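Local coordinates for protein putative mannose-1-phosphate guanylyl transferase (PDB 2CU2) that probably transfers a guanylyl group from GTP to mannose 1-phosphate, yielding GDP-mannose, at residues 144-150 / 172-178. Numbering follows the deposited sequence.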
ATOM      1  N   PRO A 144      26.812   1.521  14.423  1.00 31.31           N
ATOM      2  CA  PRO A 144      26.937   0.378  15.329  1.00 30.14           C
ATOM      3  C   PRO A 144      25.941  -0.713  14.936  1.00 31.00           C
ATOM      4  O   PRO A 144      25.004  -0.995  15.682  1.00 31.13           O
ATOM      5  CB  PRO A 144      26.602   0.973  16.700  1.00 31.27           C
ATOM      6  CG  PRO A 144      25.666   2.147  16.416  1.00 33.18           C
ATOM      7  CD  PRO A 144      26.108   2.630  15.083  1.00 30.96           C
ATOM      8  N   GLU A 145      26.143  -1.317  13.767  1.00 30.22           N
ATOM      9  CA  GLU A 145      25.248  -2.363  13.287  1.00 32.29           C
ATOM     10  C   GLU A 145      25.381  -3.605  14.163  1.00 33.02           C
ATOM     11  O   GLU A 145      26.482  -4.120  14.363  1.00 32.52           O
ATOM     12  CB  GLU A 145      25.568  -2.709  11.830  1.00 33.16           C
ATOM     13  CG  GLU A 145      24.622  -3.736  11.226  1.00 35.65           C
ATOM     14  CD  GLU A 145      23.169  -3.373  11.436  1.00 36.55           C
ATOM     15  OE1 GLU A 145      22.711  -2.368  10.847  1.00 36.54           O
ATOM     16  OE2 GLU A 145      22.485  -4.086  12.195  1.00 36.25           O
ATOM     17  N   THR A 146      24.252  -4.079  14.680  1.00 33.41           N
ATOM     18  CA  THR A 146      24.236  -5.248  15.556  1.00 34.96           C
ATOM     19  C   THR A 146      24.040  -6.582  14.830  1.00 36.59           C
ATOM     20  O   THR A 146      24.237  -7.641  15.422  1.00 36.80           O
ATOM     21  CB  THR A 146      23.127  -5.119  16.614  1.00 34.59           C
ATOM     22  OG1 THR A 146      21.846  -5.146  15.969  1.00 35.53           O
ATOM     23  CG2 THR A 146      23.273  -3.806  17.373  1.00 33.43           C
ATOM     24  N   GLU A 147      23.662  -6.537  13.556  1.00 35.10           N
ATOM     25  CA  GLU A 147      23.437  -7.765  12.802  1.00 37.30           C
ATOM     26  C   GLU A 147      24.641  -8.238  12.002  1.00 36.78           C
ATOM     27  O   GLU A 147      24.608  -9.303  11.389  1.00 38.21           O
ATOM     28  CB  GLU A 147      22.241  -7.600  11.861  1.00 38.67           C
ATOM     29  CG  GLU A 147      20.907  -7.569  12.579  1.00 41.63           C
ATOM     30  CD  GLU A 147      20.729  -8.756  13.512  1.00 44.67           C
ATOM     31  OE1 GLU A 147      20.888  -9.910  13.060  1.00 47.75           O
ATOM     32  OE2 GLU A 147      20.427  -8.534  14.699  1.00 45.43           O
ATOM     33  N   TYR A 148      25.707  -7.448  12.001  1.00 34.45           N
ATOM     34  CA  TYR A 148      26.902  -7.830  11.260  1.00 31.67           C
ATOM     35  C   TYR A 148      27.944  -8.466  12.159  1.00 30.88           C
ATOM     36  O   TYR A 148      27.899  -8.351  13.389  1.00 31.66           O
ATOM     37  CB  TYR A 148      27.556  -6.613  10.606  1.00 32.15           C
ATOM     38  CG  TYR A 148      26.749  -5.924   9.539  1.00 33.38           C
ATOM     39  CD1 TYR A 148      25.587  -6.497   9.029  1.00 35.25           C
ATOM     40  CD2 TYR A 148      27.179  -4.708   9.002  1.00 34.33           C
ATOM     41  CE1 TYR A 148      24.867  -5.877   8.005  1.00 33.69           C
ATOM     42  CE2 TYR A 148      26.470  -4.081   7.979  1.00 35.04           C
ATOM     43  CZ  TYR A 148      25.317  -4.672   7.487  1.00 34.22           C
ATOM     44  OH  TYR A 148      24.619  -4.063   6.477  1.00 36.78           O
ATOM     45  N   GLY A 149      28.882  -9.151  11.522  1.00 29.41           N
ATOM     46  CA  GLY A 149      29.990  -9.732  12.243  1.00 27.58           C
ATOM     47  C   GLY A 149      31.092  -8.700  12.075  1.00 27.58           C
ATOM     48  O   GLY A 149      31.081  -7.934  11.105  1.00 28.05           O
ATOM     49  N   TYR A 150      32.029  -8.657  13.011  1.00 27.22           N
ATOM     50  CA  TYR A 150      33.139  -7.716  12.945  1.00 30.24           C
ATOM     51  C   TYR A 150      34.456  -8.478  12.959  1.00 31.67           C
ATOM     52  O   TYR A 150      34.488  -9.659  13.304  1.00 31.85           O
ATOM     53  CB  TYR A 150      33.100  -6.748  14.134  1.00 28.80           C
ATOM     54  CG  TYR A 150      31.948  -5.760  14.102  1.00 28.25           C
ATOM     55  CD1 TYR A 150      30.625  -6.194  14.192  1.00 27.37           C
ATOM     56  CD2 TYR A 150      32.186  -4.388  13.986  1.00 27.12           C
ATOM     57  CE1 TYR A 150      29.568  -5.291  14.166  1.00 27.13           C
ATOM     58  CE2 TYR A 150      31.136  -3.473  13.963  1.00 27.26           C
ATOM     59  CZ  TYR A 150      29.833  -3.936  14.049  1.00 26.17           C
ATOM     60  OH  TYR A 150      28.793  -3.053  13.988  1.00 28.90           O
ATOM     61  N   TYR A 172      23.941  -3.423  20.830  1.00 32.68           N
ATOM     62  CA  TYR A 172      24.158  -2.056  20.341  1.00 32.14           C
ATOM     63  C   TYR A 172      25.407  -1.422  20.981  1.00 31.09           C
ATOM     64  O   TYR A 172      26.280  -0.880  20.319  1.00 33.23           O
ATOM     65  CB  TYR A 172      22.905  -1.192  20.583  1.00 33.84           C
ATOM     66  CG  TYR A 172      23.065   0.167  19.967  1.00 34.93           C
ATOM     67  CD1 TYR A 172      22.628   0.407  18.662  1.00 35.28           C
ATOM     68  CD2 TYR A 172      23.561   1.232  20.722  1.00 34.33           C
ATOM     69  CE1 TYR A 172      22.697   1.687  18.119  1.00 34.10           C
ATOM     70  CE2 TYR A 172      23.641   2.510  20.178  1.00 35.09           C
ATOM     71  CZ  TYR A 172      23.227   2.737  18.878  1.00 36.18           C
ATOM     72  OH  TYR A 172      23.313   4.004  18.324  1.00 37.51           O
ATOM     73  N   ALA A 173      25.453  -1.491  22.330  1.00 30.42           N
ATOM     74  CA  ALA A 173      26.573  -0.872  23.041  1.00 29.35           C
ATOM     75  C   ALA A 173      27.914  -1.540  22.712  1.00 29.03           C
ATOM     76  O   ALA A 173      28.962  -0.908  22.661  1.00 29.32           O
ATOM     77  CB  ALA A 173      26.303  -0.964  24.546  1.00 27.50           C
ATOM     78  N   GLU A 174      27.864  -2.874  22.531  1.00 28.22           N
ATOM     79  CA  GLU A 174      29.094  -3.593  22.205  1.00 29.50           C
ATOM     80  C   GLU A 174      29.620  -3.218  20.814  1.00 29.14           C
ATOM     81  O   GLU A 174      30.816  -3.159  20.558  1.00 30.41           O
ATOM     82  CB  GLU A 174      28.826  -5.101  22.314  1.00 30.83           C
ATOM     83  CG  GLU A 174      28.872  -5.573  23.770  1.00 36.60           C
ATOM     84  CD  GLU A 174      28.349  -6.988  23.906  1.00 38.60           C
ATOM     85  OE1 GLU A 174      28.285  -7.475  25.025  1.00 40.73           O
ATOM     86  OE2 GLU A 174      28.017  -7.599  22.896  1.00 35.68           O
ATOM     87  N   ALA A 175      28.670  -2.984  19.888  1.00 28.81           N
ATOM     88  CA  ALA A 175      29.071  -2.569  18.547  1.00 28.94           C
ATOM     89  C   ALA A 175      29.822  -1.232  18.576  1.00 28.12           C
ATOM     90  O   ALA A 175      30.798  -1.019  17.869  1.00 29.84           O
ATOM     91  CB  ALA A 175      27.818  -2.447  17.677  1.00 29.16           C
ATOM     92  N   LEU A 176      29.298  -0.300  19.406  1.00 27.86           N
ATOM     93  CA  LEU A 176      29.972   0.987  19.571  1.00 29.91           C
ATOM     94  C   LEU A 176      31.419   0.802  20.037  1.00 30.62           C
ATOM     95  O   LEU A 176      32.337   1.485  19.603  1.00 30.40           O
ATOM     96  CB  LEU A 176      29.228   1.801  20.641  1.00 28.69           C
ATOM     97  CG  LEU A 176      27.944   2.490  20.159  1.00 30.18           C
ATOM     98  CD1 LEU A 176      27.186   3.137  21.313  1.00 29.01           C
ATOM     99  CD2 LEU A 176      28.160   3.619  19.156  1.00 28.38           C
ATOM    100  N   GLU A 177      31.590  -0.121  21.011  1.00 31.12           N
ATOM    101  CA  GLU A 177      32.936  -0.377  21.535  1.00 33.19           C
ATOM    102  C   GLU A 177      33.852  -0.976  20.459  1.00 31.47           C
ATOM    103  O   GLU A 177      35.039  -0.679  20.378  1.00 32.23           O
ATOM    104  CB  GLU A 177      32.851  -1.346  22.725  1.00 35.41           C
ATOM    105  CG  GLU A 177      32.729  -0.654  24.087  1.00 40.97           C
ATOM    106  CD  GLU A 177      33.991   0.123  24.402  1.00 45.34           C
ATOM    107  OE1 GLU A 177      33.881   1.265  24.820  1.00 43.98           O
ATOM    108  OE2 GLU A 177      35.076  -0.442  24.295  1.00 47.05           O
ATOM    109  N   TYR A 178      33.269  -1.898  19.649  1.00 31.42           N
ATOM    110  CA  TYR A 178      34.039  -2.494  18.555  1.00 32.09           C
ATOM    111  C   TYR A 178      34.606  -1.390  17.653  1.00 30.01           C
ATOM    112  O   TYR A 178      35.749  -1.407  17.213  1.00 29.20           O
ATOM    113  CB  TYR A 178      33.104  -3.364  17.699  1.00 34.44           C
ATOM    114  CG  TYR A 178      32.771  -4.702  18.291  1.00 39.83           C
ATOM    115  CD1 TYR A 178      33.351  -5.145  19.480  1.00 41.64           C
ATOM    116  CD2 TYR A 178      31.865  -5.529  17.624  1.00 40.54           C
ATOM    117  CE1 TYR A 178      33.010  -6.400  19.991  1.00 42.83           C
ATOM    118  CE2 TYR A 178      31.533  -6.780  18.123  1.00 42.67           C
ATOM    119  CZ  TYR A 178      32.105  -7.220  19.302  1.00 44.43           C
ATOM    120  OH  TYR A 178      31.780  -8.467  19.810  1.00 48.96           O
TER
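Tyr150 and Tyr178 both hold CG beside the backbone N and anti to the carbonyl carbon (chi1 -69° and -78°), which brings their rings together between the loop and the helix. CD2 of Tyr178 comes down over one face of the Tyr150 ring, 3.5 Å from its CG, and the ring planes are inclined at 59°. One helical turn earlier, the methyl of Ala175 packs against Pro144, with CB to CB at 3.8 Å. The proline ring also touches two other helix side chains: its CG meets CE1 of Tyr172 at 3.5 Å and its CB meets CD2 of Leu176 at 3.9 Å. Tyr172, with CG anti to the backbone N, runs alongside the proline and offers it a ring face, while the methyl CG2 of Thr146 presses on the first turn of the helix near Tyr172 N. No hydrogen bond joins loop to helix; Tyr150, at the start of strand 150-157, ties back to the loop, its OH donating to Glu145 O (2.6 Å) on a lone pair in the carbonyl plane. The same hydroxyl also bonds Trp185 NE1, whose indole meets the Tyr150 ring edge-to-face. A phenylalanine in place of Tyr150 would probably keep the ring packing but leave Glu145 O and Trp185 NE1 without this shared partner, freeing the loop to shift. The contact is apolar packing at the open end of the beta-hairpin 150-157/160-167, between the loop leading in and helix 172-180 following it, in the GT-A-type nucleotidyltransferase domain.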